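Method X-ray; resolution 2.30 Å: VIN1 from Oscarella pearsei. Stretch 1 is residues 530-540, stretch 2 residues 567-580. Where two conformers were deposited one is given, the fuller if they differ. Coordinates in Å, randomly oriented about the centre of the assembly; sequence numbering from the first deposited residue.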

# COMPACT_ATOMS: atom_id res chain seq x y z
N LYS A 530 28.15 3.78 -27.88
CA LYS A 530 28.56 4.25 -26.56
C LYS A 530 28.01 5.64 -26.27
O LYS A 530 27.59 5.93 -25.14
N ALA A 531 27.98 6.51 -27.28
CA ALA A 531 27.48 7.86 -27.09
C ALA A 531 25.99 7.86 -26.76
O ALA A 531 25.55 8.57 -25.85
N SER A 532 25.20 7.08 -27.50
CA SER A 532 23.77 7.02 -27.22
C SER A 532 23.50 6.35 -25.88
O SER A 532 22.55 6.72 -25.19
N SER A 533 24.32 5.37 -25.50
CA SER A 533 24.22 4.81 -24.15
C SER A 533 24.46 5.88 -23.09
O SER A 533 23.74 5.94 -22.09
N VAL A 534 25.45 6.74 -23.31
CA VAL A 534 25.70 7.84 -22.38
C VAL A 534 24.50 8.77 -22.33
O VAL A 534 24.09 9.22 -21.25
N ALA A 535 23.90 9.06 -23.49
CA ALA A 535 22.71 9.92 -23.51
C ALA A 535 21.56 9.30 -22.72
O ALA A 535 20.84 10.01 -22.01
N ARG A 536 21.38 7.98 -22.84
CA ARG A 536 20.30 7.33 -22.11
C ARG A 536 20.56 7.33 -20.60
O ARG A 536 19.64 7.54 -19.81
N GLN A 537 21.81 7.11 -20.19
CA GLN A 537 22.13 7.16 -18.77
C GLN A 537 21.92 8.57 -18.21
O GLN A 537 21.39 8.74 -17.10
N ALA A 538 22.32 9.59 -18.97
CA ALA A 538 22.11 10.97 -18.53
C ALA A 538 20.63 11.29 -18.41
O ALA A 538 20.20 11.92 -17.43
N ASN A 539 19.82 10.87 -19.39
CA ASN A 539 18.39 11.12 -19.31
C ASN A 539 17.75 10.36 -18.16
O ASN A 539 16.77 10.83 -17.56
N ARG A 540 18.27 9.18 -17.83
CA ARG A 540 17.81 8.48 -16.63
C ARG A 540 18.15 9.27 -15.37
O ARG A 540 17.36 9.31 -14.42
N SER A 567 20.25 22.17 -16.69
CA SER A 567 21.58 22.42 -17.24
C SER A 567 22.18 21.14 -17.82
O SER A 567 22.87 21.18 -18.85
N LEU A 568 21.92 20.00 -17.18
CA LEU A 568 22.41 18.73 -17.73
C LEU A 568 21.68 18.37 -19.02
O LEU A 568 22.30 17.92 -19.98
N ALA A 569 20.36 18.58 -19.04
CA ALA A 569 19.57 18.23 -20.22
C ALA A 569 19.93 19.10 -21.42
O ALA A 569 19.85 18.64 -22.56
N LYS A 570 20.33 20.35 -21.18
CA LYS A 570 20.71 21.22 -22.29
C LYS A 570 22.04 20.83 -22.92
O LYS A 570 22.44 21.44 -23.92
N SER A 571 22.74 19.82 -22.39
CA SER A 571 24.03 19.40 -22.91
C SER A 571 24.00 18.05 -23.61
O SER A 571 25.00 17.68 -24.24
N ILE A 572 22.90 17.31 -23.52
CA ILE A 572 22.87 15.95 -24.05
C ILE A 572 22.82 15.96 -25.57
O ILE A 572 23.65 15.34 -26.24
N SER A 573 21.84 16.67 -26.15
CA SER A 573 21.70 16.70 -27.60
C SER A 573 22.95 17.19 -28.33
O SER A 573 23.38 16.52 -29.28
N PRO A 574 23.57 18.32 -27.95
CA PRO A 574 24.79 18.73 -28.67
C PRO A 574 25.87 17.67 -28.66
O PRO A 574 26.60 17.53 -29.65
N MET A 575 25.99 16.91 -27.57
CA MET A 575 26.98 15.84 -27.52
C MET A 575 26.69 14.78 -28.58
O MET A 575 27.60 14.32 -29.27
N VAL A 576 25.41 14.40 -28.73
CA VAL A 576 25.06 13.38 -29.70
C VAL A 576 25.28 13.88 -31.12
O VAL A 576 25.81 13.15 -31.97
N ILE A 577 24.89 15.13 -31.41
CA ILE A 577 25.07 15.63 -32.77
C ILE A 577 26.56 15.80 -33.08
O ILE A 577 26.97 15.65 -34.23
N GLU A 578 27.38 16.09 -32.07
CA GLU A 578 28.82 16.13 -32.30
C GLU A 578 29.38 14.73 -32.55
O GLU A 578 30.28 14.56 -33.38
N ALA A 579 28.85 13.72 -31.85
CA ALA A 579 29.26 12.35 -32.12
C ALA A 579 28.94 11.95 -33.55
O ALA A 579 29.79 11.39 -34.26
N LYS A 580 27.71 12.24 -34.00
CA LYS A 580 27.36 11.98 -35.40
C LYS A 580 28.26 12.76 -36.35
O LYS A 580 28.63 12.25 -37.41

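The two stretches meet in a small, apolar, antiparallel helix contact, mostly alanines on one side packing against mostly longer apolar side chains on the other, with no hydrogen bond crossing between them. The helix axes of 530-540 and 572-580 run at 175° and approach to 9.9 Å, and 360 Å² is buried in total. The register follows this direction: CA of Ala535 lies 6.1 Å from CA of Ile572, and CA of Ala531 lies 6.6 Å from CA of Val576.

Ile572 contributes the most covered area. Its CA-CB bond points toward stretch 1, and its m, t rotamer (chi1 -55°, chi2 174°) places Ile572 CG2 3.7 Å from Ala535 CB and Ile572 CD1 3.9 Å from Ala538 CB. Ile572 CD1 also lies 3.5 Å from Asn539 ND2, a van der Waals approach without a polar partner across the interface; the CA-CB bond of Asn539 points sideways, with chi1 off the usual wells at -103°, yet its end comes nearer.

One turn on, the CA-CB bond of Met575 also points toward stretch 1. With chi angles t, m, m its chain folds so that Met575 CE sits 3.8 Å from Ala531 O and 4.2 Å from Val534 CG1, while Met575 SD is 4.3 Å from Ala531 CB. That carbonyl already accepts the backbone hydrogen bond from Ala535 N (2.9 Å from Ala531 O), so the methyl packs against an occupied acceptor.

The CA-CB bond of Val576 (chi1 174°, t) points sideways, and Val576 CG2 lies 4.0 Å from Ala535 CB. At one end, Ala531 CB and Ala579 CB meet at 4.0 Å; at the other, Leu568 (t, p) brings Leu568 CD2 to 4.1 Å from Ala538 O.

No polar side-chain bond crosses the interface. Within stretch 1, Gln537 NE2 donates to Ser533 OG (3.0 Å, 145°), and within stretch 2, Ser571 OG donates to Leu568 O (2.7 Å); Arg540 bonds elsewhere in the structure.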

# COMPACT_ATOMS: atom_id res chain seq x y z
CB LYS A 530 30.09 4.23 -26.46
CG LYS A 530 30.62 4.05 -25.05
CD LYS A 530 29.97 2.85 -24.37
CE LYS A 530 30.98 2.05 -23.56
NZ LYS A 530 31.95 1.35 -24.45
CB ALA A 531 27.76 8.71 -28.34
CB SER A 532 23.03 6.30 -28.35
OG SER A 532 23.46 4.95 -28.48
CB SER A 533 25.22 3.66 -23.99
OG SER A 533 25.37 3.31 -22.62
CB VAL A 534 26.98 8.59 -22.78
CG1 VAL A 534 27.10 9.90 -22.01
CG2 VAL A 534 28.20 7.72 -22.53
CB ALA A 535 22.29 10.19 -24.96
CB ARG A 536 20.11 5.90 -22.62
CG ARG A 536 19.60 5.81 -24.05
CD ARG A 536 19.14 4.40 -24.40
NE ARG A 536 20.24 3.44 -24.41
CZ ARG A 536 20.94 3.11 -25.49
NH1 ARG A 536 20.64 3.66 -26.66
NH2 ARG A 536 21.92 2.23 -25.41
CB GLN A 537 23.57 6.69 -18.53
CG GLN A 537 23.81 5.25 -18.92
CD GLN A 537 25.25 4.82 -18.73
OE1 GLN A 537 25.82 4.98 -17.65
NE2 GLN A 537 25.85 4.28 -19.79
CB ALA A 538 22.79 11.93 -19.49
CB ASN A 539 17.71 10.79 -20.63
CG ASN A 539 17.37 12.03 -21.44
OD1 ASN A 539 16.36 12.69 -21.18
ND2 ASN A 539 18.21 12.35 -22.41
CB ARG A 540 18.40 7.08 -16.58
CG ARG A 540 17.66 6.08 -17.46
CD ARG A 540 16.27 5.83 -16.90
NE ARG A 540 16.35 5.17 -15.60
CZ ARG A 540 15.45 5.31 -14.63
NH1 ARG A 540 14.40 6.11 -14.80
NH2 ARG A 540 15.60 4.66 -13.48
CB SER A 567 22.50 23.00 -16.16
OG SER A 567 23.80 23.21 -16.67
CB LEU A 568 22.26 17.62 -16.70
CG LEU A 568 22.55 16.19 -17.18
CD1 LEU A 568 23.97 16.08 -17.69
CD2 LEU A 568 22.30 15.18 -16.07
CB ALA A 569 18.08 18.35 -19.91
CB LYS A 570 20.77 22.68 -21.83
CG LYS A 570 19.42 23.26 -21.47
CD LYS A 570 19.46 24.78 -21.42
CE LYS A 570 18.07 25.36 -21.20
NZ LYS A 570 18.04 26.84 -21.36
CB SER A 571 25.07 19.35 -21.78
OG SER A 571 24.80 18.26 -20.92
CB ILE A 572 21.69 15.17 -23.45
CG1 ILE A 572 21.76 15.20 -21.92
CG2 ILE A 572 21.68 13.74 -23.96
CD1 ILE A 572 20.56 14.59 -21.23
CB SER A 573 20.47 17.54 -27.98
OG SER A 573 19.28 16.96 -27.48
CB PRO A 574 25.22 20.00 -27.92
CG PRO A 574 23.98 20.52 -27.30
CD PRO A 574 23.20 19.30 -26.92
CB MET A 575 27.00 15.22 -26.12
CG MET A 575 28.15 14.27 -25.86
SD MET A 575 27.79 12.56 -26.33
CE MET A 575 26.28 12.26 -25.43
CB VAL A 576 23.60 12.92 -29.48
CG1 VAL A 576 23.17 11.96 -30.58
CG2 VAL A 576 23.46 12.26 -28.12
CB ILE A 577 24.28 16.93 -33.00
CG1 ILE A 577 24.98 18.13 -32.35
CG2 ILE A 577 22.86 16.79 -32.47
CD1 ILE A 577 24.36 19.46 -32.73
CB GLU A 578 29.55 16.79 -31.12
CG GLU A 578 29.26 18.27 -30.94
CD GLU A 578 29.69 19.12 -32.12
OE1 GLU A 578 30.59 18.70 -32.88
OE2 GLU A 578 29.12 20.22 -32.29
CB ALA A 579 28.59 11.40 -31.13
CB LYS A 580 25.89 12.32 -35.64
CG LYS A 580 24.91 11.49 -34.82
CD LYS A 580 23.49 12.01 -34.94
CE LYS A 580 22.53 11.19 -34.09
NZ LYS A 580 21.15 11.75 -34.09